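Local structure of staphylococcal nuclease domain-containing protein 1 (Drosophila melanogaster, 2WAC) at residues A[45-59]-A[96-108]. The protein cleaves both DNA and RNA as an endonuclease and works with the RNA-induced silencing complex, its Tudor domain, included here, binding peptides with symmetrically dimethylated arginine. Numbering follows the deposited sequence.
Sequences PIAGSYTPKRGDLVA and TNRLAALPPAFSS
In the Tudor β-barrel, the short strand 99-101 pairs antiparallel with strand 57-61 through A59 and A100, a hydrogen-bonded pair. A59 N donates to A100 O at 3.0 Å, and A100 N returns a bond to A59 O at 2.9 Å, while L99 CA brings its hydrogen to the same A59 oxygen. Small side chains suit this pair: the A100 methyl meets the P45 ring, and A59 CB meets L102 CD1, with F40 of helix 26-42 also touching P45 and A59.

This is the SH3-like barrel of Tudor domains; here residues 45-52 pass over 96-101, and the turn from K53 to D56 then leads into strand 57-61. Y50 lays one ring face on the peptide between A100 and A101, with A100 C 4.1 Å above the ring centre; CG stands anti to the backbone N (chi1 -176°), which carries the ring over that backbone. The small side chains of A100 and A101 let the flat ring come down on their shared peptide. Beside it, P52, a rigid apolar ring, packs on two neighbours at once: its CG presses on L99 CD1 at 3.5 Å, the side chains crossing at about a right angle, and its CD rests on T96 CG2. Leucine suits position 99 because its second methyl, CD2, can turn to V58 CG2, a looser contact; A81 and V83 of strand 80-85 extend this apolar cluster. Further along, L57 CG lies 3.7 Å from L102 CD2.

Water bridges the two segments where direct pairing lapses: one accepts from L102 N and donates to L57 O, and another links Y50 O with T96 OG1, a hydroxyl also bonded to S79 O.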
ATOM      1  N   PRO A  45      11.544  23.260 -13.604  1.00 29.43           N
ATOM      2  CA  PRO A  45      12.009  22.632 -14.842  1.00 29.59           C
ATOM      3  C   PRO A  45      11.212  23.091 -16.063  1.00 29.75           C
ATOM      4  O   PRO A  45      10.107  23.625 -15.920  1.00 29.76           O
ATOM      5  CB  PRO A  45      11.791  21.133 -14.601  1.00 29.54           C
ATOM      6  CG  PRO A  45      11.190  20.998 -13.240  1.00 29.53           C
ATOM      7  CD  PRO A  45      10.753  22.337 -12.773  1.00 29.44           C
ATOM      8  N   ILE A  46      11.780  22.882 -17.248  1.00 29.94           N
ATOM      9  CA  ILE A  46      11.125  23.240 -18.504  1.00 30.10           C
ATOM     10  C   ILE A  46      10.236  22.090 -18.977  1.00 30.23           C
ATOM     11  O   ILE A  46      10.723  20.986 -19.238  1.00 30.28           O
ATOM     12  CB  ILE A  46      12.162  23.628 -19.600  1.00 30.13           C
ATOM     13  CG1 ILE A  46      13.007  24.837 -19.159  1.00 30.25           C
ATOM     14  CG2 ILE A  46      11.480  23.877 -20.956  1.00 30.15           C
ATOM     15  CD1 ILE A  46      12.227  26.135 -18.921  1.00 30.29           C
ATOM     16  N   ALA A  47       8.935  22.356 -19.073  1.00 30.32           N
ATOM     17  CA  ALA A  47       7.958  21.346 -19.479  1.00 30.40           C
ATOM     18  C   ALA A  47       8.213  20.839 -20.901  1.00 30.42           C
ATOM     19  O   ALA A  47       8.388  21.631 -21.830  1.00 30.38           O
ATOM     20  CB  ALA A  47       6.539  21.889 -19.346  1.00 30.38           C
ATOM     21  N   GLY A  48       8.250  19.517 -21.050  1.00 30.48           N
ATOM     22  CA  GLY A  48       8.420  18.877 -22.355  1.00 30.51           C
ATOM     23  C   GLY A  48       9.854  18.590 -22.764  1.00 30.54           C
ATOM     24  O   GLY A  48      10.094  18.023 -23.833  1.00 30.65           O
ATOM     25  N   SER A  49      10.809  18.986 -21.924  1.00 30.45           N
ATOM     26  CA  SER A  49      12.231  18.784 -22.219  1.00 30.32           C
ATOM     27  C   SER A  49      12.741  17.416 -21.755  1.00 30.21           C
ATOM     28  O   SER A  49      13.854  17.010 -22.100  1.00 30.28           O
ATOM     29  CB  SER A  49      13.077  19.911 -21.615  1.00 30.34           C
ATOM     30  OG  SER A  49      12.934  19.967 -20.208  1.00 30.23           O
ATOM     31  N   TYR A  50      11.918  16.713 -20.979  1.00 29.93           N
ATOM     32  CA  TYR A  50      12.255  15.383 -20.477  1.00 29.60           C
ATOM     33  C   TYR A  50      11.258  14.333 -20.973  1.00 29.21           C
ATOM     34  O   TYR A  50      10.044  14.552 -20.947  1.00 29.20           O
ATOM     35  CB  TYR A  50      12.306  15.391 -18.942  1.00 29.73           C
ATOM     36  CG  TYR A  50      12.738  14.082 -18.304  1.00 30.08           C
ATOM     37  CD1 TYR A  50      14.088  13.791 -18.108  1.00 30.61           C
ATOM     38  CD2 TYR A  50      11.795  13.143 -17.886  1.00 30.34           C
ATOM     39  CE1 TYR A  50      14.491  12.591 -17.521  1.00 30.66           C
ATOM     40  CE2 TYR A  50      12.186  11.941 -17.299  1.00 30.62           C
ATOM     41  CZ  TYR A  50      13.535  11.672 -17.119  1.00 30.85           C
ATOM     42  OH  TYR A  50      13.929  10.487 -16.539  1.00 31.05           O
ATOM     43  N   THR A  51      11.790  13.206 -21.440  1.00 28.62           N
ATOM     44  CA  THR A  51      10.991  12.014 -21.709  1.00 28.09           C
ATOM     45  C   THR A  51      11.693  10.810 -21.064  1.00 27.54           C
ATOM     46  O   THR A  51      12.918  10.678 -21.168  1.00 27.56           O
ATOM     47  CB  THR A  51      10.710  11.803 -23.231  1.00 28.17           C
ATOM     48  OG1 THR A  51       9.657  10.843 -23.410  1.00 28.31           O
ATOM     49  CG2 THR A  51      11.954  11.349 -23.981  1.00 28.23           C
ATOM     50  N   PRO A  52      10.927   9.952 -20.369  1.00 26.92           N
ATOM     51  CA  PRO A  52      11.532   8.865 -19.609  1.00 26.38           C
ATOM     52  C   PRO A  52      11.646   7.539 -20.357  1.00 25.83           C
ATOM     53  O   PRO A  52      10.972   7.324 -21.368  1.00 25.75           O
ATOM     54  CB  PRO A  52      10.571   8.706 -18.430  1.00 26.42           C
ATOM     55  CG  PRO A  52       9.236   9.215 -18.939  1.00 26.74           C
ATOM     56  CD  PRO A  52       9.460   9.960 -20.227  1.00 26.86           C
ATOM     57  N   LYS A  53      12.528   6.675 -19.859  1.00 25.15           N
ATOM     58  CA  LYS A  53      12.514   5.256 -20.190  1.00 24.43           C
ATOM     59  C   LYS A  53      11.765   4.563 -19.062  1.00 23.95           C
ATOM     60  O   LYS A  53      11.742   5.070 -17.939  1.00 23.72           O
ATOM     61  CB  LYS A  53      13.939   4.699 -20.274  1.00 24.47           C
ATOM     62  CG  LYS A  53      14.785   5.258 -21.411  1.00 24.64           C
ATOM     63  CD  LYS A  53      16.164   4.608 -21.439  1.00 25.06           C
ATOM     64  CE  LYS A  53      17.035   5.202 -22.533  1.00 25.15           C
ATOM     65  NZ  LYS A  53      18.382   4.556 -22.579  1.00 25.67           N
ATOM     66  N   ARG A  54      11.164   3.413 -19.349  1.00 23.46           N
ATOM     67  CA  ARG A  54      10.586   2.577 -18.301  1.00 23.13           C
ATOM     68  C   ARG A  54      11.616   2.249 -17.223  1.00 23.09           C
ATOM     69  O   ARG A  54      12.697   1.742 -17.523  1.00 23.05           O
ATOM     70  CB  ARG A  54      10.017   1.288 -18.896  1.00 22.94           C
ATOM     71  CG  ARG A  54      10.896   0.657 -19.964  1.00 22.83           C
ATOM     72  CD  ARG A  54      10.098  -0.287 -20.849  1.00 22.60           C
ATOM     73  NE  ARG A  54      10.768  -0.542 -22.121  1.00 22.34           N
ATOM     74  CZ  ARG A  54      10.244  -0.262 -23.310  1.00 22.75           C
ATOM     75  NH1 ARG A  54       9.038   0.283 -23.394  1.00 23.63           N
ATOM     76  NH2 ARG A  54      10.925  -0.529 -24.416  1.00 22.26           N
ATOM     77  N   GLY A  55      11.279   2.540 -15.970  1.00 23.08           N
ATOM     78  CA  GLY A  55      12.187   2.275 -14.854  1.00 23.18           C
ATOM     79  C   GLY A  55      12.882   3.487 -14.261  1.00 23.24           C
ATOM     80  O   GLY A  55      13.436   3.408 -13.163  1.00 23.13           O
ATOM     81  N   ASP A  56      12.859   4.604 -14.986  1.00 23.44           N
ATOM     82  CA  ASP A  56      13.498   5.844 -14.542  1.00 23.65           C
ATOM     83  C   ASP A  56      12.926   6.351 -13.217  1.00 23.89           C
ATOM     84  O   ASP A  56      11.712   6.307 -13.000  1.00 23.82           O
ATOM     85  CB  ASP A  56      13.354   6.935 -15.612  1.00 23.67           C
ATOM     86  CG  ASP A  56      14.308   6.751 -16.786  1.00 23.70           C
ATOM     87  OD1 ASP A  56      15.050   5.748 -16.825  1.00 23.61           O
ATOM     88  OD2 ASP A  56      14.317   7.626 -17.676  1.00 24.01           O
ATOM     89  N   LEU A  57      13.808   6.814 -12.333  1.00 24.10           N
ATOM     90  CA  LEU A  57      13.385   7.518 -11.124  1.00 24.30           C
ATOM     91  C   LEU A  57      13.346   9.013 -11.428  1.00 24.39           C
ATOM     92  O   LEU A  57      14.354   9.596 -11.835  1.00 24.49           O
ATOM     93  CB  LEU A  57      14.323   7.219  -9.949  1.00 24.34           C
ATOM     94  CG  LEU A  57      13.951   7.763  -8.562  1.00 24.66           C
ATOM     95  CD1 LEU A  57      12.643   7.170  -8.039  1.00 25.07           C
ATOM     96  CD2 LEU A  57      15.079   7.512  -7.574  1.00 25.09           C
ATOM     97  N   VAL A  58      12.179   9.620 -11.238  1.00 24.31           N
ATOM     98  CA  VAL A  58      11.941  10.999 -11.668  1.00 24.27           C
ATOM     99  C   VAL A  58      11.322  11.877 -10.583  1.00 24.26           C
ATOM    100  O   VAL A  58      10.962  11.403  -9.501  1.00 24.10           O
ATOM    101  CB  VAL A  58      11.015  11.055 -12.923  1.00 24.25           C
ATOM    102  CG1 VAL A  58      11.667  10.376 -14.118  1.00 24.32           C
ATOM    103  CG2 VAL A  58       9.645  10.439 -12.631  1.00 24.26           C
ATOM    104  N   ALA A  59      11.219  13.167 -10.888  1.00 24.19           N
ATOM    105  CA  ALA A  59      10.337  14.063 -10.163  1.00 24.13           C
ATOM    106  C   ALA A  59       9.073  14.214 -11.000  1.00 23.98           C
ATOM    107  O   ALA A  59       9.142  14.491 -12.202  1.00 24.15           O
ATOM    108  CB  ALA A  59      10.999  15.403  -9.941  1.00 24.12           C
ATOM    109  N   THR A  96       4.088  13.237 -19.994  1.00 22.71           N
ATOM    110  CA  THR A  96       5.528  13.245 -19.717  1.00 22.67           C
ATOM    111  C   THR A  96       6.102  14.655 -19.544  1.00 22.79           C
ATOM    112  O   THR A  96       7.192  14.814 -18.988  1.00 22.66           O
ATOM    113  CB  THR A  96       6.330  12.496 -20.807  1.00 22.58           C
ATOM    114  OG1 THR A  96       6.055  13.077 -22.086  1.00 22.54           O
ATOM    115  CG2 THR A  96       5.958  11.022 -20.839  1.00 22.55           C
ATOM    116  N   ASN A  97       5.376  15.671 -20.012  1.00 23.06           N
ATOM    117  CA  ASN A  97       5.782  17.060 -19.770  1.00 23.56           C
ATOM    118  C   ASN A  97       5.631  17.509 -18.307  1.00 23.72           C
ATOM    119  O   ASN A  97       6.043  18.611 -17.945  1.00 23.92           O
ATOM    120  CB  ASN A  97       5.130  18.049 -20.765  1.00 23.65           C
ATOM    121  CG  ASN A  97       3.610  18.095 -20.668  1.00 23.84           C
ATOM    122  OD1 ASN A  97       3.028  17.961 -19.594  1.00 24.70           O
ATOM    123  ND2 ASN A  97       2.962  18.314 -21.807  1.00 24.36           N
ATOM    124  N   ARG A  98       5.053  16.640 -17.477  1.00 24.00           N
ATOM    125  CA  ARG A  98       4.975  16.863 -16.030  1.00 24.20           C
ATOM    126  C   ARG A  98       6.013  16.024 -15.278  1.00 24.55           C
ATOM    127  O   ARG A  98       5.942  15.862 -14.055  1.00 24.52           O
ATOM    128  CB  ARG A  98       3.563  16.575 -15.514  1.00 24.10           C
ATOM    129  CG  ARG A  98       2.536  17.616 -15.929  1.00 23.58           C
ATOM    130  CD  ARG A  98       1.145  17.261 -15.442  1.00 22.63           C
ATOM    131  NE  ARG A  98       0.980  17.480 -14.004  1.00 21.37           N
ATOM    132  CZ  ARG A  98       0.494  18.593 -13.457  1.00 20.73           C
ATOM    133  NH1 ARG A  98       0.119  19.618 -14.214  1.00 19.86           N
ATOM    134  NH2 ARG A  98       0.385  18.679 -12.140  1.00 19.65           N
ATOM    135  N   LEU A  99       6.975  15.493 -16.029  1.00 24.94           N
ATOM    136  CA  LEU A  99       8.091  14.748 -15.462  1.00 25.52           C
ATOM    137  C   LEU A  99       9.391  15.505 -15.680  1.00 26.00           C
ATOM    138  O   LEU A  99       9.580  16.146 -16.716  1.00 26.08           O
ATOM    139  CB  LEU A  99       8.191  13.350 -16.082  1.00 25.39           C
ATOM    140  CG  LEU A  99       6.942  12.458 -16.084  1.00 25.43           C
ATOM    141  CD1 LEU A  99       7.213  11.151 -16.807  1.00 24.97           C
ATOM    142  CD2 LEU A  99       6.434  12.189 -14.677  1.00 24.66           C
ATOM    143  N   ALA A 100      10.279  15.427 -14.696  1.00 26.73           N
ATOM    144  CA  ALA A 100      11.605  16.022 -14.798  1.00 27.38           C
ATOM    145  C   ALA A 100      12.639  15.070 -14.216  1.00 27.93           C
ATOM    146  O   ALA A 100      12.294  14.147 -13.468  1.00 27.88           O
ATOM    147  CB  ALA A 100      11.642  17.360 -14.078  1.00 27.39           C
ATOM    148  N   ALA A 101      13.904  15.286 -14.569  1.00 28.61           N
ATOM    149  CA  ALA A 101      14.999  14.536 -13.968  1.00 29.26           C
ATOM    150  C   ALA A 101      15.056  14.858 -12.480  1.00 29.70           C
ATOM    151  O   ALA A 101      15.030  16.029 -12.085  1.00 29.89           O
ATOM    152  CB  ALA A 101      16.320  14.875 -14.646  1.00 29.20           C
ATOM    153  N   LEU A 102      15.100  13.812 -11.662  1.00 30.24           N
ATOM    154  CA  LEU A 102      15.268  13.959 -10.224  1.00 30.69           C
ATOM    155  C   LEU A 102      16.746  14.209  -9.931  1.00 31.04           C
ATOM    156  O   LEU A 102      17.600  13.434 -10.372  1.00 31.05           O
ATOM    157  CB  LEU A 102      14.770  12.704  -9.496  1.00 30.72           C
ATOM    158  CG  LEU A 102      14.653  12.693  -7.966  1.00 30.64           C
ATOM    159  CD1 LEU A 102      13.615  13.691  -7.461  1.00 30.52           C
ATOM    160  CD2 LEU A 102      14.313  11.297  -7.485  1.00 30.50           C
ATOM    161  N   PRO A 103      17.056  15.302  -9.202  1.00 31.40           N
ATOM    162  CA  PRO A 103      18.447  15.604  -8.871  1.00 31.66           C
ATOM    163  C   PRO A 103      19.036  14.499  -8.001  1.00 31.91           C
ATOM    164  O   PRO A 103      18.404  14.096  -7.022  1.00 32.02           O
ATOM    165  CB  PRO A 103      18.350  16.915  -8.080  1.00 31.69           C
ATOM    166  CG  PRO A 103      17.016  17.485  -8.422  1.00 31.56           C
ATOM    167  CD  PRO A 103      16.131  16.306  -8.645  1.00 31.39           C
ATOM    168  N   PRO A 104      20.225  13.983  -8.380  1.00 32.06           N
ATOM    169  CA  PRO A 104      20.920  12.911  -7.667  1.00 32.10           C
ATOM    170  C   PRO A 104      20.887  13.002  -6.141  1.00 32.09           C
ATOM    171  O   PRO A 104      20.990  11.965  -5.471  1.00 32.13           O
ATOM    172  CB  PRO A 104      22.354  13.028  -8.188  1.00 32.18           C
ATOM    173  CG  PRO A 104      22.179  13.476  -9.595  1.00 32.17           C
ATOM    174  CD  PRO A 104      20.963  14.379  -9.598  1.00 32.08           C
ATOM    175  N   ALA A 105      20.733  14.213  -5.602  1.00 32.01           N
ATOM    176  CA  ALA A 105      20.618  14.432  -4.154  1.00 31.91           C
ATOM    177  C   ALA A 105      19.366  13.801  -3.530  1.00 31.80           C
ATOM    178  O   ALA A 105      19.369  13.454  -2.346  1.00 31.81           O
ATOM    179  CB  ALA A 105      20.672  15.922  -3.839  1.00 31.90           C
ATOM    180  N   PHE A 106      18.309  13.655  -4.327  1.00 31.62           N
ATOM    181  CA  PHE A 106      17.034  13.107  -3.853  1.00 31.45           C
ATOM    182  C   PHE A 106      16.823  11.645  -4.251  1.00 31.38           C
ATOM    183  O   PHE A 106      15.789  11.056  -3.936  1.00 31.40           O
ATOM    184  CB  PHE A 106      15.861  13.952  -4.370  1.00 31.39           C
ATOM    185  CG  PHE A 106      15.881  15.379  -3.901  1.00 31.23           C
ATOM    186  CD1 PHE A 106      15.240  15.747  -2.722  1.00 30.91           C
ATOM    187  CD2 PHE A 106      16.532  16.362  -4.645  1.00 31.01           C
ATOM    188  CE1 PHE A 106      15.255  17.069  -2.286  1.00 30.94           C
ATOM    189  CE2 PHE A 106      16.553  17.685  -4.217  1.00 30.84           C
ATOM    190  CZ  PHE A 106      15.911  18.041  -3.037  1.00 30.74           C
ATOM    191  N   SER A 107      17.810  11.058  -4.926  1.00 31.26           N
ATOM    192  CA  SER A 107      17.649   9.735  -5.534  1.00 31.18           C
ATOM    193  C   SER A 107      18.241   8.577  -4.728  1.00 31.00           C
ATOM    194  O   SER A 107      18.000   7.411  -5.053  1.00 31.10           O
ATOM    195  CB  SER A 107      18.239   9.733  -6.948  1.00 31.18           C
ATOM    196  OG  SER A 107      17.631  10.722  -7.759  1.00 31.61           O
ATOM    197  N   SER A 108      19.004   8.892  -3.684  1.00 30.75           N
ATOM    198  CA  SER A 108      19.731   7.870  -2.929  1.00 30.54           C
ATOM    199  C   SER A 108      18.932   7.239  -1.789  1.00 30.22           C
ATOM    200  O   SER A 108      19.091   6.049  -1.505  1.00 30.18           O
ATOM    201  CB  SER A 108      21.073   8.410  -2.420  1.00 30.62           C
ATOM    202  OG  SER A 108      20.905   9.626  -1.715  1.00 31.03           O
TER
HETATM  203  O   HOH W   1      10.323  18.659 -17.165  1.00 27.82           O
HETATM  204  O   HOH W   2       9.210  17.111 -19.534  1.00 35.71           O
HETATM  205  O   HOH W   3       7.780  15.205 -22.324  1.00 20.09           O
HETATM  206  O   HOH W   4       6.988  11.400 -24.332  1.00 23.54           O
HETATM  207  O   HOH W   5      15.949  11.464 -12.725  1.00 28.43           O